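Local coordinates for protein caspase-1 subunit p19/18 (Spodoptera frugiperda, PDB 1M72) that probably acts as a cysteine protease of the caspase cascade that carries out apoptosis, cleaving selected target proteins, at residues M34-N39 / Q88-M93. Sequence-based numbering, arbitrary orientation.
Sequences MAIIFN and QQTAEM
Met34 meets Thr90 and Met93, and Ile36 meets Thr90, through aliphatic, hydroxyl and thioether groups, with no ring or amide face in the contact; the one ring of the two segments, Phe38, instead meets Phe75, their planes about 20° apart. In Ile36, chi1 of -51° places CG1 beside the backbone N and chi2 of 177° carries CD1 out to Thr90 tip to tip, 3.3 Å from OG1 and 4.0 Å from CG2; a branched aliphatic chain suits this buried place between strand and helix. Threonine suits the facing helix position because OG1 and CG2 both meet the strand's side chains while its hydroxyl hydrogen-bonds back to Phe86 O, one turn earlier. Met34 bends at its last torsion, bringing CE to 3.8 Å from Thr90 OG1. Met34 SD lies 3.7 Å from Met93 SD, the two long, unbranched apolar chains reaching across the more open margin and crossing nearly at right angles, though the placement of Met93 is somewhat doubtful. In the caspase fold, helix 80-92 forms the beta-alpha-beta crossover from strand 70-76 to strand 98-106, passing over strand 31-39 between them, while Ala35 and Ile37 pack against helix 54-67 on the opposite face of the sheet.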
ATOM      1  N   MET C  34     -15.396 -13.181  10.151  1.00 28.75           N
ATOM      2  CA  MET C  34     -15.454 -12.256  11.275  1.00 28.43           C
ATOM      3  C   MET C  34     -14.948 -10.857  10.904  1.00 29.79           C
ATOM      4  O   MET C  34     -13.998 -10.701  10.118  1.00 27.76           O
ATOM      5  CB  MET C  34     -14.576 -12.790  12.402  1.00 28.22           C
ATOM      6  CG  MET C  34     -15.085 -14.094  12.995  1.00 31.32           C
ATOM      7  SD  MET C  34     -14.009 -14.780  14.259  1.00 36.51           S
ATOM      8  CE  MET C  34     -13.927 -13.378  15.480  1.00 32.46           C
ATOM      9  N   ALA C  35     -15.608  -9.856  11.483  1.00 29.21           N
ATOM     10  CA  ALA C  35     -15.243  -8.447  11.346  1.00 27.34           C
ATOM     11  C   ALA C  35     -15.133  -7.938  12.800  1.00 25.95           C
ATOM     12  O   ALA C  35     -16.134  -7.833  13.520  1.00 26.38           O
ATOM     13  CB  ALA C  35     -16.322  -7.676  10.597  1.00 24.51           C
ATOM     14  N   ILE C  36     -13.919  -7.646  13.248  1.00 25.37           N
ATOM     15  CA  ILE C  36     -13.731  -7.164  14.619  1.00 26.71           C
ATOM     16  C   ILE C  36     -13.492  -5.658  14.605  1.00 22.65           C
ATOM     17  O   ILE C  36     -12.581  -5.187  13.945  1.00 19.02           O
ATOM     18  CB  ILE C  36     -12.479  -7.734  15.304  1.00 28.84           C
ATOM     19  CG1 ILE C  36     -12.406  -9.234  15.195  1.00 32.87           C
ATOM     20  CG2 ILE C  36     -12.481  -7.315  16.753  1.00 32.88           C
ATOM     21  CD1 ILE C  36     -11.098  -9.736  15.823  1.00 35.15           C
ATOM     22  N   ILE C  37     -14.290  -4.919  15.356  1.00 19.99           N
ATOM     23  CA  ILE C  37     -14.097  -3.482  15.421  1.00 20.25           C
ATOM     24  C   ILE C  37     -13.632  -3.057  16.827  1.00 20.89           C
ATOM     25  O   ILE C  37     -14.298  -3.318  17.829  1.00 21.87           O
ATOM     26  CB  ILE C  37     -15.406  -2.750  15.039  1.00 16.58           C
ATOM     27  CG1 ILE C  37     -15.810  -3.139  13.601  1.00 19.50           C
ATOM     28  CG2 ILE C  37     -15.213  -1.243  15.159  1.00 17.36           C
ATOM     29  CD1 ILE C  37     -17.237  -2.647  13.139  1.00 16.50           C
ATOM     30  N   PHE C  38     -12.466  -2.455  16.918  1.00 21.38           N
ATOM     31  CA  PHE C  38     -12.018  -1.969  18.214  1.00 20.86           C
ATOM     32  C   PHE C  38     -12.245  -0.495  18.146  1.00 20.67           C
ATOM     33  O   PHE C  38     -11.499   0.238  17.517  1.00 19.72           O
ATOM     34  CB  PHE C  38     -10.542  -2.261  18.464  1.00 16.67           C
ATOM     35  CG  PHE C  38     -10.243  -3.713  18.517  1.00 20.30           C
ATOM     36  CD1 PHE C  38      -9.878  -4.400  17.360  1.00 22.36           C
ATOM     37  CD2 PHE C  38     -10.345  -4.409  19.720  1.00 24.70           C
ATOM     38  CE1 PHE C  38      -9.609  -5.769  17.384  1.00 26.73           C
ATOM     39  CE2 PHE C  38     -10.080  -5.785  19.778  1.00 30.29           C
ATOM     40  CZ  PHE C  38      -9.706  -6.482  18.599  1.00 28.27           C
ATOM     41  N   ASN C  39     -13.301  -0.073  18.817  1.00 25.78           N
ATOM     42  CA  ASN C  39     -13.728   1.329  18.856  1.00 23.64           C
ATOM     43  C   ASN C  39     -13.322   1.954  20.176  1.00 23.61           C
ATOM     44  O   ASN C  39     -13.740   1.466  21.248  1.00 23.51           O
ATOM     45  CB  ASN C  39     -15.241   1.370  18.698  1.00 23.33           C
ATOM     46  CG  ASN C  39     -15.752   2.748  18.603  1.00 23.95           C
ATOM     47  OD1 ASN C  39     -16.774   3.071  19.179  1.00 21.84           O
ATOM     48  ND2 ASN C  39     -15.042   3.586  17.879  1.00 24.59           N
ATOM     49  N   GLN C  88      -5.405 -12.707  19.495  1.00 34.35           N
ATOM     50  CA  GLN C  88      -4.832 -14.035  19.521  1.00 34.52           C
ATOM     51  C   GLN C  88      -5.922 -15.105  19.461  1.00 34.13           C
ATOM     52  O   GLN C  88      -5.805 -16.082  18.735  1.00 34.09           O
ATOM     53  CB  GLN C  88      -3.979 -14.228  20.774  1.00 37.76           C
ATOM     54  CG  GLN C  88      -2.766 -13.322  20.857  1.00 41.39           C
ATOM     55  CD  GLN C  88      -1.570 -13.997  21.541  1.00 47.82           C
ATOM     56  OE1 GLN C  88      -1.396 -15.217  21.450  1.00 49.45           O
ATOM     57  NE2 GLN C  88      -0.723 -13.199  22.205  1.00 48.07           N
ATOM     58  N   GLN C  89      -6.998 -14.913  20.198  1.00 32.66           N
ATOM     59  CA  GLN C  89      -8.042 -15.920  20.197  1.00 35.35           C
ATOM     60  C   GLN C  89      -8.683 -16.003  18.818  1.00 36.67           C
ATOM     61  O   GLN C  89      -9.103 -17.072  18.358  1.00 35.62           O
ATOM     62  CB  GLN C  89      -9.101 -15.582  21.226  1.00 36.52           C
ATOM     63  CG  GLN C  89      -8.570 -15.250  22.599  1.00 44.30           C
ATOM     64  CD  GLN C  89      -9.709 -15.010  23.577  1.00 48.34           C
ATOM     65  OE1 GLN C  89     -10.713 -14.366  23.231  1.00 51.24           O
ATOM     66  NE2 GLN C  89      -9.568 -15.529  24.804  1.00 48.58           N
ATOM     67  N   THR C  90      -8.767 -14.858  18.159  1.00 36.65           N
ATOM     68  CA  THR C  90      -9.336 -14.830  16.838  1.00 36.17           C
ATOM     69  C   THR C  90      -8.388 -15.600  15.910  1.00 37.24           C
ATOM     70  O   THR C  90      -8.836 -16.396  15.072  1.00 36.37           O
ATOM     71  CB  THR C  90      -9.477 -13.396  16.336  1.00 35.91           C
ATOM     72  OG1 THR C  90     -10.512 -12.740  17.068  1.00 33.69           O
ATOM     73  CG2 THR C  90      -9.823 -13.386  14.867  1.00 35.29           C
ATOM     74  N   ALA C  91      -7.083 -15.373  16.080  1.00 35.24           N
ATOM     75  CA  ALA C  91      -6.087 -16.033  15.239  1.00 37.24           C
ATOM     76  C   ALA C  91      -6.016 -17.531  15.504  1.00 38.90           C
ATOM     77  O   ALA C  91      -5.451 -18.292  14.711  1.00 38.45           O
ATOM     78  CB  ALA C  91      -4.731 -15.424  15.452  1.00 34.15           C
ATOM     79  N   GLU C  92      -6.625 -17.931  16.611  1.00 38.77           N
ATOM     80  CA  GLU C  92      -6.621 -19.299  17.060  1.00 40.49           C
ATOM     81  C   GLU C  92      -7.884 -20.026  16.668  1.00 40.52           C
ATOM     82  O   GLU C  92      -7.953 -21.232  16.789  1.00 40.54           O
ATOM     83  CB  GLU C  92      -6.436 -19.332  18.592  1.00 44.19           C
ATOM     84  CG  GLU C  92      -4.982 -19.547  19.045  1.00 46.70           C
ATOM     85  CD  GLU C  92      -4.692 -19.046  20.460  1.00 53.47           C
ATOM     86  OE1 GLU C  92      -5.575 -19.147  21.358  1.00 53.56           O
ATOM     87  OE2 GLU C  92      -3.551 -18.558  20.673  1.00 57.22           O
ATOM     88  N   MET C  93      -8.886 -19.301  16.187  1.00 39.23           N
ATOM     89  CA  MET C  93     -10.122 -19.956  15.794  1.00 36.99           C
ATOM     90  C   MET C  93      -9.983 -20.693  14.462  1.00 36.05           C
ATOM     91  O   MET C  93      -8.982 -20.576  13.763  1.00 35.52           O
ATOM     92  CB  MET C  93     -11.230 -18.918  15.708  1.00 37.00           C
ATOM     93  CG  MET C  93     -11.378 -18.138  17.002  1.00 35.79           C
ATOM     94  SD  MET C  93     -12.712 -17.013  16.899  1.00 37.77           S
ATOM     95  CE  MET C  93     -13.605 -17.310  18.524  1.00 38.86           C
TER